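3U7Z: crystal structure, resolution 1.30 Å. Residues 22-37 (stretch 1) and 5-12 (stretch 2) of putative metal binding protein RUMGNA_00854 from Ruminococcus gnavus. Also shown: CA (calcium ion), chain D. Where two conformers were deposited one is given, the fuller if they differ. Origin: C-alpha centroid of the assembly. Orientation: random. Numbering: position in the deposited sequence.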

# COMPACT_ATOMS: atom_id res chain seq x y z
N VAL A 22 -10.84 4.60 2.27
CA VAL A 22 -10.74 4.33 0.84
C VAL A 22 -10.27 5.59 0.15
O VAL A 22 -10.84 6.68 0.38
CB VAL A 22 -12.13 3.90 0.26
CG1 VAL A 22 -12.05 3.74 -1.24
CG2 VAL A 22 -12.60 2.62 0.91
N PHE A 23 -9.27 5.41 -0.69
CA PHE A 23 -8.68 6.48 -1.43
C PHE A 23 -8.77 6.18 -2.91
O PHE A 23 -8.43 5.09 -3.34
CB PHE A 23 -7.22 6.70 -1.02
CG PHE A 23 -7.03 7.01 0.42
CD1 PHE A 23 -7.06 8.34 0.88
CD2 PHE A 23 -6.82 6.02 1.33
CE1 PHE A 23 -6.91 8.60 2.20
CE2 PHE A 23 -6.67 6.31 2.67
CZ PHE A 23 -6.72 7.61 3.09
N GLU A 24 -9.22 7.14 -3.70
CA GLU A 24 -9.32 6.96 -5.14
C GLU A 24 -8.22 7.75 -5.77
O GLU A 24 -7.95 8.88 -5.38
CB GLU A 24 -10.66 7.41 -5.68
CG GLU A 24 -11.77 6.51 -5.34
CD GLU A 24 -13.04 6.94 -6.02
OE1 GLU A 24 -13.44 8.10 -5.81
OE2 GLU A 24 -13.61 6.12 -6.76
N PHE A 25 -7.57 7.16 -6.78
CA PHE A 25 -6.57 7.87 -7.56
C PHE A 25 -6.86 7.80 -9.06
O PHE A 25 -7.24 6.78 -9.60
CB PHE A 25 -5.22 7.27 -7.30
CG PHE A 25 -4.76 7.40 -5.90
CD1 PHE A 25 -4.03 8.51 -5.50
CD2 PHE A 25 -4.96 6.38 -4.99
CE1 PHE A 25 -3.57 8.63 -4.17
CE2 PHE A 25 -4.48 6.49 -3.65
CZ PHE A 25 -3.81 7.59 -3.26
N ASP A 26 -6.66 8.94 -9.71
CA ASP A 26 -6.66 9.01 -11.15
C ASP A 26 -5.22 9.33 -11.53
O ASP A 26 -4.75 10.42 -11.29
CB ASP A 26 -7.66 10.08 -11.60
CG ASP A 26 -9.08 9.87 -11.00
OD1 ASP A 26 -9.74 8.87 -11.34
OD2 ASP A 26 -9.50 10.68 -10.15
N THR A 27 -4.51 8.38 -12.12
CA THR A 27 -3.04 8.43 -12.14
C THR A 27 -2.48 7.92 -13.45
O THR A 27 -3.03 7.03 -14.03
CB THR A 27 -2.46 7.60 -10.93
OG1 THR A 27 -1.04 7.58 -10.99
CG2 THR A 27 -2.97 6.14 -10.96
N ASP A 28 -1.35 8.49 -13.87
CA ASP A 28 -0.58 7.97 -15.02
C ASP A 28 0.66 7.20 -14.55
O ASP A 28 1.52 6.83 -15.35
CB ASP A 28 -0.19 9.08 -16.02
CG ASP A 28 -0.02 10.44 -15.35
OD1 ASP A 28 0.82 10.53 -14.42
OD2 ASP A 28 -0.74 11.40 -15.72
N ALA A 29 0.71 6.95 -13.24
CA ALA A 29 1.79 6.17 -12.64
C ALA A 29 1.87 4.76 -13.17
O ALA A 29 0.86 4.09 -13.49
CB ALA A 29 1.62 6.13 -11.13
N LYS A 30 3.11 4.29 -13.27
CA LYS A 30 3.37 2.97 -13.69
C LYS A 30 3.28 2.07 -12.49
O LYS A 30 2.84 0.97 -12.65
CB LYS A 30 4.78 2.88 -14.34
CG LYS A 30 5.27 1.47 -14.72
CD LYS A 30 4.54 0.79 -15.86
CE LYS A 30 5.26 -0.49 -16.31
NZ LYS A 30 4.32 -1.47 -16.93
N TYR A 31 3.70 2.55 -11.30
CA TYR A 31 3.84 1.68 -10.12
C TYR A 31 3.12 2.18 -8.91
O TYR A 31 2.93 3.35 -8.73
CB TYR A 31 5.32 1.47 -9.77
CG TYR A 31 6.07 0.75 -10.88
CD1 TYR A 31 5.92 -0.61 -11.07
CD2 TYR A 31 6.91 1.45 -11.76
CE1 TYR A 31 6.57 -1.30 -12.10
CE2 TYR A 31 7.59 0.77 -12.80
CZ TYR A 31 7.40 -0.60 -12.96
OH TYR A 31 8.06 -1.26 -13.96
N LEU A 32 2.74 1.23 -8.06
CA LEU A 32 1.89 1.54 -6.93
C LEU A 32 2.56 2.47 -5.96
O LEU A 32 1.94 3.35 -5.44
CB LEU A 32 1.46 0.27 -6.18
CG LEU A 32 0.56 0.44 -4.92
CD1 LEU A 32 -0.74 1.15 -5.30
CD2 LEU A 32 0.34 -0.92 -4.28
N GLY A 33 3.87 2.31 -5.76
CA GLY A 33 4.54 3.22 -4.80
C GLY A 33 4.47 4.69 -5.19
O GLY A 33 4.32 5.56 -4.30
N GLU A 34 4.54 4.96 -6.50
CA GLU A 34 4.45 6.32 -7.03
C GLU A 34 3.06 6.89 -6.71
O GLU A 34 2.92 8.07 -6.28
CB GLU A 34 4.74 6.33 -8.55
CG GLU A 34 4.52 7.67 -9.23
CD GLU A 34 4.70 7.63 -10.75
OE1 GLU A 34 5.10 6.58 -11.30
OE2 GLU A 34 4.43 8.67 -11.40
N VAL A 35 2.04 6.06 -6.86
CA VAL A 35 0.70 6.47 -6.56
C VAL A 35 0.54 6.80 -5.08
O VAL A 35 0.01 7.86 -4.72
CB VAL A 35 -0.36 5.41 -6.94
CG1 VAL A 35 -1.73 5.97 -6.64
CG2 VAL A 35 -0.24 4.91 -8.41
N LEU A 36 1.05 5.91 -4.24
CA LEU A 36 0.89 6.09 -2.78
C LEU A 36 1.60 7.35 -2.32
O LEU A 36 1.08 8.16 -1.50
CB LEU A 36 1.44 4.87 -2.09
CG LEU A 36 0.76 3.52 -2.36
CD1 LEU A 36 1.50 2.31 -1.74
CD2 LEU A 36 -0.68 3.58 -1.90
N GLU A 37 2.80 7.57 -2.89
CA GLU A 37 3.61 8.72 -2.45
C GLU A 37 3.17 10.04 -3.07
O GLU A 37 3.51 11.07 -2.52
CB GLU A 37 5.12 8.51 -2.64
CG GLU A 37 5.68 7.59 -1.56
CD GLU A 37 5.80 8.23 -0.17
OE1 GLU A 37 5.16 9.28 0.12
OE2 GLU A 37 6.56 7.69 0.66
CA CA D . 6.10 9.42 2.45
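Stretch 2 5-12: GEKHITVT

A β-strand that pairs with a neighbour and also lies under a helix must satisfy two partners of different kind: its backbone is matched to the strand, and one row of its side chains is matched to the helix. Residues 5-12 of this putative metal binding protein give a compact example. After Gly5 and an extended Glu6, the segment forms a strand from Lys7 through Thr12 and on beyond the segment, which runs antiparallel to strand 22-27. The N-to-C directions differ by 156°, and the axes approach to 4.6 Å.

The register alternates wide and narrow pairs. Lys7 faces Thr27, Ile9 faces Phe25 and Val11 faces Phe23 as hydrogen-bonded pairs, with CA-CA separations of 5.2, 5.3 and 5.1 Å. Each pair closes a two-bond ring: Lys7 N to Thr27 O is 2.7 Å and Thr27 N to Lys7 O 2.8 Å; Ile9 N to Phe25 O and Phe25 N to Ile9 O are both 2.9 Å; Val11 N to Phe23 O and Phe23 N to Val11 O are both 2.8 Å. Between them, the non-hydrogen-bonded pairs draw closer, as with Thr10 CA and Glu24 CA at 4.5 Å, and CA-H...O contacts help fill the gaps: Thr10 CA lies 3.3 Å from Phe23 O.

Pleating then sorts the side chains. Ile9 and Val11 rise on the face shared with Phe23, Phe25 and Thr27, where helix 32-37 crosses the strand direction at 73°, its axis 10.7 Å away at closest approach. That spacing leaves room for a layer of interlocking side chains. Val11, with the largest area covered by the other stretch, is a bump in a hollow of three walls: its CG2 meets Phe25 CE2 at 3.8 Å and Leu32 CD1 at 4.3 Å, and both its methyls touch Leu36, CG1 lying 4.0 Å from Leu36 CD2. In both leucines the CA-to-CB bond points sideways to the strand, but the end of the side chain comes nearer to it. Ile9 fits the adjoining space, with CG1 4.0 Å from Phe25 CB and CD1 4.0 Å from CG1 of Val35, whose CA-to-CB bond points toward the strand.

Lys7 finishes this row differently. Its chain bends at the end, chi4 being p, and brings NZ within 3.0 Å of Ala29 O, a hydrogen bond that ties the strand to the loop before the helix. The other face is more polar and exposed. There His8 ND1 donates to Asp26 OD1 at 2.7 Å, the carboxylate meeting the ring edge near its plane, and Thr12 OG1 rests 3.6 Å from Val22 CG2.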

# COMPACT_ATOMS: atom_id res chain seq x y z
N GLY A 5 -1.00 7.01 -19.98
CA GLY A 5 -2.47 7.21 -19.89
C GLY A 5 -2.95 7.24 -18.45
O GLY A 5 -2.32 6.70 -17.56
N GLU A 6 -4.12 7.83 -18.23
CA GLU A 6 -4.70 7.92 -16.89
C GLU A 6 -5.48 6.61 -16.53
O GLU A 6 -6.35 6.13 -17.25
CB GLU A 6 -5.58 9.17 -16.80
CG GLU A 6 -5.78 9.69 -15.39
CD GLU A 6 -6.78 10.83 -15.37
OE1 GLU A 6 -7.98 10.57 -15.27
OE2 GLU A 6 -6.36 11.98 -15.40
N LYS A 7 -5.16 6.06 -15.35
CA LYS A 7 -5.76 4.86 -14.80
C LYS A 7 -6.53 5.30 -13.55
O LYS A 7 -6.08 6.20 -12.84
CB LYS A 7 -4.65 3.91 -14.40
CG LYS A 7 -3.80 3.47 -15.60
CD LYS A 7 -2.65 2.63 -15.14
CE LYS A 7 -1.50 2.58 -16.14
NZ LYS A 7 -0.66 3.81 -16.01
N HIS A 8 -7.64 4.64 -13.31
CA HIS A 8 -8.48 4.94 -12.15
C HIS A 8 -8.41 3.75 -11.24
O HIS A 8 -8.84 2.66 -11.59
CB HIS A 8 -9.92 5.18 -12.66
CG HIS A 8 -9.99 6.16 -13.78
ND1 HIS A 8 -9.69 7.49 -13.61
CD2 HIS A 8 -10.16 5.98 -15.11
CE1 HIS A 8 -9.74 8.10 -14.79
NE2 HIS A 8 -10.01 7.21 -15.71
N ILE A 9 -7.86 4.00 -10.06
CA ILE A 9 -7.69 2.93 -9.08
C ILE A 9 -8.18 3.33 -7.71
O ILE A 9 -8.42 4.49 -7.41
CB ILE A 9 -6.24 2.45 -9.00
CG1 ILE A 9 -5.34 3.45 -8.34
CG2 ILE A 9 -5.70 2.17 -10.39
CD1 ILE A 9 -4.02 2.90 -7.94
N THR A 10 -8.34 2.32 -6.87
CA THR A 10 -8.64 2.57 -5.46
C THR A 10 -7.63 1.88 -4.58
O THR A 10 -7.08 0.85 -4.96
CB THR A 10 -10.04 2.09 -5.05
OG1 THR A 10 -10.19 0.71 -5.22
CG2 THR A 10 -11.07 2.71 -5.93
N VAL A 11 -7.30 2.52 -3.46
CA VAL A 11 -6.44 1.96 -2.43
C VAL A 11 -7.24 2.06 -1.15
O VAL A 11 -7.62 3.15 -0.73
CB VAL A 11 -5.16 2.73 -2.31
CG1 VAL A 11 -4.30 2.14 -1.18
CG2 VAL A 11 -4.41 2.74 -3.65
N THR A 12 -7.48 0.92 -0.51
CA THR A 12 -8.16 0.88 0.77
C THR A 12 -7.17 0.53 1.86
O THR A 12 -6.39 -0.40 1.71
CB THR A 12 -9.30 -0.13 0.76
OG1 THR A 12 -10.23 0.19 -0.28
CG2 THR A 12 -10.04 -0.16 2.07